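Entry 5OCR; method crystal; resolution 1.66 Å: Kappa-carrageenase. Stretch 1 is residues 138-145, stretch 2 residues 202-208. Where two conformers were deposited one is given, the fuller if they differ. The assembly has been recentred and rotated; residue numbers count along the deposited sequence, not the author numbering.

Stretch 1 138-145: EIDVVELQ
Stretch 2 (202-208) IYGCEVN

Two extended segments of one kappa-carrageenase chain, far apart in sequence, pack mainly through apolar side chains, with one valine methyl also against backbone, with no hydrogen bond between them and 345 Å² of surface buried, both sides summed. Residues 138-140 belong to a strand that begins earlier in the chain (phi/psi -139/128, -116/119 and -91/112). At Val141 (-71/-39) the chain turns a corner, and Val142 (-161/144) and Glu143 (-120/116) run on as a second strand toward Leu144 (-97/156); Gln145 leaves it at 53/32. The partner, 202-207, is one continuous strand with phi between -148 and -108° and psi between 120 and 157°, followed by Asn208 at -133/-179. End to end, CA 139 to 144 and CA 203 to 207 run 169° apart, so the segments are nearly antiparallel. The register places Val141 CA 5.9 Å from Cys205 CA and Val142 CA 6.7 Å from Tyr203 CA, a spacing filled by side chains.

Tyr203, Cys205 and Val207 send CA-to-CB toward the first segment, as strand alternation requires. Opposing them are Ile139, Val141, Val142 and Leu144; the corner at Val141 lets two successive valines both point toward the partner, while Asp140 points away. Ile139 (chi1 m, chi2 t) reaches Val207 (t) with CD1 3.7 Å from CG2, and its CG2 lies 3.9 Å from Cys205 SG (chi1 t). Val141 (t) covers the middle of the strand: its CG2 is 3.8 Å from Cys205 CB, and its CG1 is 3.7 Å from Gly204 C and 4.0 Å from Tyr203 C. The methyl thus rests against backbone at Gly204, which has no side chain; a CB there would point away from this contact.

Tyr203 (chi1 m, chi2 -80°) has the largest area covered by the other stretch, 83 Å². Val142 (chi1 p) places CG1 over one face of the ring, 4.0 Å from the Tyr203 ring centroid and 25° off the ring normal, a CH-pi contact; the same CG1 is 3.7 Å from Tyr203 CG. Leu144 (chi1 m, chi2 t) approaches the ring obliquely, CD2 lying 4.0 Å from Tyr203 CZ and 3.6 Å from Tyr203 OH. The acids stay outside this apolar packing: Glu138 (t, t) has OE2 2.6 Å from Asp140 OD1 (Asp140 chi1 m), so close for two oxygens that one acid group probably holds a proton, while Glu206 (t, t) is hydrogen-bonded elsewhere in the structure.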

# COMPACT_ATOMS: atom_id res chain seq x y z
N GLU A 138 -7.36 7.93 1.03
CA GLU A 138 -6.31 6.92 0.92
C GLU A 138 -5.09 7.66 0.34
O GLU A 138 -5.22 8.28 -0.68
CB GLU A 138 -6.73 5.83 -0.02
CG GLU A 138 -5.58 4.84 -0.24
CD GLU A 138 -6.01 3.70 -1.17
OE1 GLU A 138 -7.23 3.36 -1.16
OE2 GLU A 138 -5.13 3.12 -1.88
N ILE A 139 -3.94 7.52 0.98
CA ILE A 139 -2.66 7.98 0.45
C ILE A 139 -1.75 6.75 0.23
O ILE A 139 -1.35 6.04 1.18
CB ILE A 139 -1.96 8.93 1.50
CG1 ILE A 139 -2.87 10.15 1.79
CG2 ILE A 139 -0.56 9.31 0.90
CD1 ILE A 139 -2.25 11.11 2.81
N ASP A 140 -1.35 6.54 -1.02
CA ASP A 140 -0.40 5.43 -1.32
C ASP A 140 0.98 6.02 -1.21
O ASP A 140 1.35 6.83 -2.03
CB ASP A 140 -0.69 4.84 -2.71
CG ASP A 140 -1.98 4.20 -2.79
OD1 ASP A 140 -2.61 3.89 -1.73
OD2 ASP A 140 -2.45 4.08 -3.88
N VAL A 141 1.75 5.61 -0.21
CA VAL A 141 3.10 6.10 -0.16
C VAL A 141 3.95 5.49 -1.27
O VAL A 141 4.72 6.21 -1.93
CB VAL A 141 3.74 5.77 1.19
CG1 VAL A 141 5.22 6.33 1.14
CG2 VAL A 141 2.84 6.33 2.31
N VAL A 142 3.74 4.19 -1.54
CA VAL A 142 4.27 3.61 -2.77
C VAL A 142 3.54 2.32 -3.10
O VAL A 142 3.01 1.58 -2.21
CB VAL A 142 5.77 3.29 -2.67
CG1 VAL A 142 6.09 2.08 -1.81
CG2 VAL A 142 6.33 3.10 -4.07
N GLU A 143 3.36 2.12 -4.41
CA GLU A 143 2.88 0.84 -4.95
C GLU A 143 4.00 0.41 -5.87
O GLU A 143 4.21 1.05 -6.87
CB GLU A 143 1.60 0.96 -5.71
CG GLU A 143 0.41 0.94 -4.75
CD GLU A 143 -0.87 1.04 -5.56
OE1 GLU A 143 -0.98 2.00 -6.41
OE2 GLU A 143 -1.79 0.20 -5.35
N LEU A 144 4.64 -0.70 -5.56
CA LEU A 144 5.71 -1.23 -6.41
C LEU A 144 5.24 -2.31 -7.38
O LEU A 144 4.27 -3.01 -7.06
CB LEU A 144 6.79 -1.84 -5.50
CG LEU A 144 7.52 -0.92 -4.52
CD1 LEU A 144 8.59 -1.65 -3.69
CD2 LEU A 144 8.17 0.24 -5.31
N GLN A 145 5.95 -2.51 -8.51
CA GLN A 145 5.78 -3.64 -9.41
C GLN A 145 4.38 -3.87 -9.90
O GLN A 145 4.04 -4.98 -10.14
CB GLN A 145 6.32 -4.98 -8.79
CG GLN A 145 7.67 -4.92 -8.24
CD GLN A 145 7.87 -6.13 -7.29
OE1 GLN A 145 8.40 -5.98 -6.25
NE2 GLN A 145 7.52 -7.36 -7.74
N ILE A 202 13.95 3.25 0.71
CA ILE A 202 13.20 4.00 1.73
C ILE A 202 12.11 4.76 1.07
O ILE A 202 12.40 5.58 0.15
CB ILE A 202 14.13 5.04 2.44
CG1 ILE A 202 15.41 4.39 2.95
CG2 ILE A 202 13.38 5.77 3.57
CD1 ILE A 202 15.25 3.27 3.94
N TYR A 203 10.88 4.51 1.52
CA TYR A 203 9.71 5.14 0.91
C TYR A 203 9.07 6.00 1.97
O TYR A 203 8.69 5.50 3.04
CB TYR A 203 8.75 4.05 0.35
CG TYR A 203 9.40 3.19 -0.70
CD1 TYR A 203 9.52 3.66 -2.06
CD2 TYR A 203 10.02 1.97 -0.34
CE1 TYR A 203 10.10 2.86 -2.97
CE2 TYR A 203 10.68 1.17 -1.30
CZ TYR A 203 10.70 1.68 -2.62
OH TYR A 203 11.27 1.00 -3.63
N GLY A 204 8.95 7.32 1.70
CA GLY A 204 8.47 8.27 2.76
C GLY A 204 7.38 9.13 2.26
O GLY A 204 7.30 9.40 1.06
N CYS A 205 6.58 9.65 3.17
CA CYS A 205 5.52 10.59 2.79
C CYS A 205 5.32 11.58 3.93
O CYS A 205 5.06 11.13 5.12
CB CYS A 205 4.21 9.88 2.59
SG CYS A 205 2.91 10.86 1.82
N GLU A 206 5.30 12.86 3.58
CA GLU A 206 5.00 13.89 4.54
C GLU A 206 3.61 14.45 4.25
O GLU A 206 3.36 14.88 3.11
CB GLU A 206 6.13 14.94 4.42
CG GLU A 206 5.97 16.09 5.38
CD GLU A 206 7.05 17.14 5.12
OE1 GLU A 206 8.05 16.81 4.47
OE2 GLU A 206 6.99 18.26 5.71
N VAL A 207 2.71 14.45 5.25
CA VAL A 207 1.31 14.78 5.03
C VAL A 207 0.99 15.94 5.99
O VAL A 207 1.15 15.79 7.21
CB VAL A 207 0.35 13.61 5.39
CG1 VAL A 207 -1.10 14.01 5.14
CG2 VAL A 207 0.72 12.37 4.57
N ASN A 208 0.57 17.07 5.45
CA ASN A 208 0.11 18.16 6.31
C ASN A 208 -1.24 18.72 5.77
O ASN A 208 -1.73 18.25 4.78
CB ASN A 208 1.20 19.27 6.49
CG ASN A 208 1.59 19.93 5.19
OD1 ASN A 208 0.74 20.44 4.43
ND2 ASN A 208 2.87 20.00 4.96